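PDB 7A27: SmhA from Serratia marcescens, which is one component of Smh, a tripartite alpha-pore-forming toxin that probably acts by assembling into a pore in target membranes. Local coordinates for residues Asn3-Ile7 and Glu327-Ala331; Val112-Ser116 and Tyr312-Ala316. All blocks are in the same frame, centred on the assembly; numbering follows the deposited sequence.

Interaction 1 of 2, residues Asn3-Ile7 and Glu327-Ala331; sequences NLTSI and EIKQA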
# COMPACT_ATOMS: atom_id res chain seq x y z
N ASN A 3 -22.34 19.29 28.62
CA ASN A 3 -21.16 19.47 29.55
C ASN A 3 -19.88 18.90 28.90
O ASN A 3 -19.98 18.16 27.89
CB ASN A 3 -21.44 18.87 30.94
CG ASN A 3 -20.60 19.53 32.02
OD1 ASN A 3 -20.70 20.74 32.24
ND2 ASN A 3 -19.78 18.74 32.71
N LEU A 4 -18.71 19.29 29.43
CA LEU A 4 -17.33 19.01 28.95
C LEU A 4 -17.05 17.52 28.83
O LEU A 4 -16.35 17.13 27.93
CB LEU A 4 -16.36 19.63 29.96
CG LEU A 4 -16.13 21.12 29.77
CD1 LEU A 4 -15.90 21.82 31.11
CD2 LEU A 4 -14.99 21.36 28.79
N THR A 5 -17.54 16.76 29.81
CA THR A 5 -17.47 15.28 29.96
C THR A 5 -17.75 14.55 28.62
O THR A 5 -17.36 13.39 28.52
CB THR A 5 -18.44 14.91 31.09
OG1 THR A 5 -18.38 13.52 31.40
CG2 THR A 5 -19.88 15.23 30.78
N SER A 6 -18.36 15.22 27.63
CA SER A 6 -18.81 14.61 26.35
C SER A 6 -17.96 15.01 25.12
O SER A 6 -18.18 14.45 24.05
CB SER A 6 -20.27 14.95 26.10
OG SER A 6 -20.39 16.33 25.78
N ILE A 7 -17.05 15.98 25.23
CA ILE A 7 -16.24 16.43 24.06
C ILE A 7 -15.17 15.38 23.77
O ILE A 7 -14.58 14.82 24.69
CB ILE A 7 -15.67 17.85 24.18
CG1 ILE A 7 -14.63 18.00 25.29
CG2 ILE A 7 -16.78 18.86 24.34
CD1 ILE A 7 -13.85 19.30 25.25
N GLU A 327 -13.98 24.22 36.08
CA GLU A 327 -14.36 23.94 34.67
C GLU A 327 -13.12 24.15 33.79
O GLU A 327 -12.88 23.32 32.90
CB GLU A 327 -15.57 24.77 34.24
CG GLU A 327 -16.91 24.19 34.68
CD GLU A 327 -18.13 25.11 34.60
OE1 GLU A 327 -18.00 26.28 34.12
OE2 GLU A 327 -19.22 24.65 35.01
N ILE A 328 -12.35 25.21 34.01
CA ILE A 328 -11.10 25.52 33.25
C ILE A 328 -10.07 24.41 33.54
O ILE A 328 -9.38 23.97 32.61
CB ILE A 328 -10.58 26.94 33.57
CG1 ILE A 328 -11.54 28.01 33.05
CG2 ILE A 328 -9.16 27.15 33.03
CD1 ILE A 328 -11.17 29.41 33.47
N LYS A 329 -9.97 23.98 34.79
CA LYS A 329 -9.03 22.91 35.23
C LYS A 329 -9.41 21.61 34.51
O LYS A 329 -8.48 20.90 34.04
CB LYS A 329 -9.06 22.75 36.75
CG LYS A 329 -7.83 22.05 37.30
CD LYS A 329 -8.10 21.01 38.39
CE LYS A 329 -8.68 19.72 37.82
NZ LYS A 329 -8.55 18.58 38.76
N GLN A 330 -10.71 21.31 34.40
CA GLN A 330 -11.27 20.09 33.74
C GLN A 330 -10.97 20.15 32.24
O GLN A 330 -10.62 19.11 31.66
CB GLN A 330 -12.77 19.98 34.00
CG GLN A 330 -13.44 18.71 33.46
CD GLN A 330 -14.95 18.72 33.64
OE1 GLN A 330 -15.56 19.65 34.15
NE2 GLN A 330 -15.60 17.68 33.14
N ALA A 331 -11.12 21.32 31.61
CA ALA A 331 -10.84 21.54 30.18
C ALA A 331 -9.34 21.35 29.89
O ALA A 331 -9.01 20.73 28.87
CB ALA A 331 -11.30 22.91 29.78
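SmhA is built around a long, mostly helical bundle, as in other alpha-pore-forming toxins, and here the very start of the modelled chain is tucked against the first turns of helix 325-358. Residues 4-6 form a single 3-10 turn in the loop before helix 14-37, and the contact is modest, burying 210 Å² in all. Glu327 opens the helical side. Its backbone O lies 3.8 Å from Leu4 CD1 and its CB lies 4.3 Å from the same methyl, while its carboxylate turns back to the loop just ahead of the helix, where OE1 accepts a hydrogen bond from Gly323 N. Ser324 OG bonds to Glu327 N at the same end. Ile328 points away from the N-terminal turn and packs on Thr99 instead. Three residues after Glu327, Gln330 reaches out with an extended side chain: its OE1 sits 3.8 Å from Leu4 CD1, and its NE2 comes to 4.0 Å from Thr5 N and 4.3 Å from Asn3 ND2. These are van der Waals approaches, so the amide lies over the 3-10 turn without bonding to it. Ala331 closes the series, and its CA, 7.1 Å from Leu4 CA, makes the nearest CA pair of the two segments. Leu4 is thus the one buried anchor of the N-terminal segment, packed against Glu327, Gln330 and Ala331 and also touching Ala322. The turn that presents it is tied within itself by Ser6 OG, which donates to Asn3 O at 2.8 Å, and its apolar grip ends at Leu4 CD2, 4.1 Å from Ala331 CB.

Interaction 2 of 2, residues Val112-Ser116 and Tyr312-Ala316; sequences VAALS and YLTAA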
# COMPACT_ATOMS: atom_id res chain seq x y z
N VAL A 112 -10.12 25.73 18.84
CA VAL A 112 -10.77 24.42 18.55
C VAL A 112 -11.64 24.61 17.30
O VAL A 112 -11.51 23.78 16.38
CB VAL A 112 -11.54 23.90 19.77
CG1 VAL A 112 -12.46 22.73 19.42
CG2 VAL A 112 -10.58 23.53 20.88
N ALA A 113 -12.43 25.68 17.23
CA ALA A 113 -13.28 26.04 16.07
C ALA A 113 -12.39 26.13 14.82
O ALA A 113 -12.80 25.61 13.79
CB ALA A 113 -14.04 27.31 16.32
N ALA A 114 -11.20 26.73 14.92
CA ALA A 114 -10.24 26.87 13.80
C ALA A 114 -9.73 25.50 13.35
O ALA A 114 -9.60 25.29 12.13
CB ALA A 114 -9.10 27.78 14.19
N LEU A 115 -9.41 24.59 14.27
CA LEU A 115 -8.91 23.24 13.90
C LEU A 115 -10.02 22.45 13.20
O LEU A 115 -9.70 21.64 12.32
CB LEU A 115 -8.35 22.51 15.12
CG LEU A 115 -7.18 23.20 15.82
CD1 LEU A 115 -6.51 22.26 16.81
CD2 LEU A 115 -6.15 23.72 14.82
N SER A 116 -11.29 22.71 13.54
CA SER A 116 -12.46 22.12 12.85
C SER A 116 -12.33 22.41 11.35
O SER A 116 -12.47 21.48 10.55
CB SER A 116 -13.74 22.67 13.41
OG SER A 116 -14.87 22.18 12.71
N TYR A 312 -14.86 18.53 16.64
CA TYR A 312 -14.20 19.80 17.03
C TYR A 312 -15.21 20.96 16.98
O TYR A 312 -15.16 21.83 17.87
CB TYR A 312 -12.95 20.03 16.18
CG TYR A 312 -11.68 19.49 16.78
CD1 TYR A 312 -11.47 18.13 16.93
CD2 TYR A 312 -10.68 20.34 17.21
CE1 TYR A 312 -10.31 17.63 17.50
CE2 TYR A 312 -9.50 19.85 17.77
CZ TYR A 312 -9.32 18.49 17.92
OH TYR A 312 -8.18 18.02 18.49
N LEU A 313 -16.12 20.95 16.00
CA LEU A 313 -17.16 21.99 15.83
C LEU A 313 -18.11 21.99 17.04
O LEU A 313 -18.40 23.08 17.55
CB LEU A 313 -17.92 21.73 14.52
CG LEU A 313 -18.99 22.76 14.17
CD1 LEU A 313 -18.39 24.15 14.08
CD2 LEU A 313 -19.69 22.41 12.87
N THR A 314 -18.56 20.79 17.45
CA THR A 314 -19.48 20.56 18.60
C THR A 314 -18.79 20.90 19.92
O THR A 314 -19.48 21.42 20.81
CB THR A 314 -20.09 19.16 18.59
OG1 THR A 314 -19.05 18.20 18.65
CG2 THR A 314 -20.96 18.91 17.38
N ALA A 315 -17.49 20.62 20.03
CA ALA A 315 -16.67 20.82 21.24
C ALA A 315 -16.50 22.29 21.58
O ALA A 315 -16.59 22.62 22.78
CB ALA A 315 -15.32 20.19 21.05
N ALA A 316 -16.27 23.14 20.58
CA ALA A 316 -15.92 24.57 20.74
C ALA A 316 -16.92 25.33 21.62
O ALA A 316 -16.54 25.88 22.65
CB ALA A 316 -15.74 25.20 19.39
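Val112 pushes its CG1 methyl into the facing helix, 3.2 Å from Tyr312 O and 3.7 Å from Tyr312 CD2, with Ala315 CB at 4.2 Å and Ala316 CB at 4.1 Å. One valine thereby touches three residues on the facing side of a single turn of helix 301-321. Beside it the alanines meet, Ala113 CB to Ala316 CB at 4.1 Å, and side chains this small allow an axis separation of 8.0 Å. At the other end of the contact, Ser116 CB lies 3.9 Å from Tyr312 CB. The Ser116 hydroxyl, OG, is 3.6 Å from Leu313 CB and forms a hydrogen bond with Ala309 O, one turn back on the partner helix. The Tyr312 ring lies across the side of helix 104-155, its CD2 3.8 Å from Leu115 CB and its edge toward Val112 O, while its OH bonds to Leu9 O in the N-terminal loop. Leu115 and Tyr312 also reach helix 48-96, through Phe86 and Val90 respectively, so the interface continues into a third helix. The two segments run at 163° to each other, and this close, nearly antiparallel pairing with mostly apolar contacts is the packing of a long helical bundle, here in the soluble form of the toxin component.

Both contacts lie toward the same end of the elongated molecule, their centres about 39 and about 32 Å from the centre of the chain and about 14 Å from each other. Along the chain, interaction 2 is nested inside interaction 1: residues 3-7 come first, then 112-116 on helix 104-155, 312-316 on helix 301-321, and finally 327-331 on helix 325-358, which follows directly. The two contacts touch where Ile7 CG2 meets Ala315 CA at 3.7 Å. The N-terminal segment therefore spans consecutive helices, resting on the start of helix 325-358 and on helix 301-321, which in turn packs against helix 104-155. Together they join the chain's beginning, helix 104-155 and the last two helices at this end of the bundle.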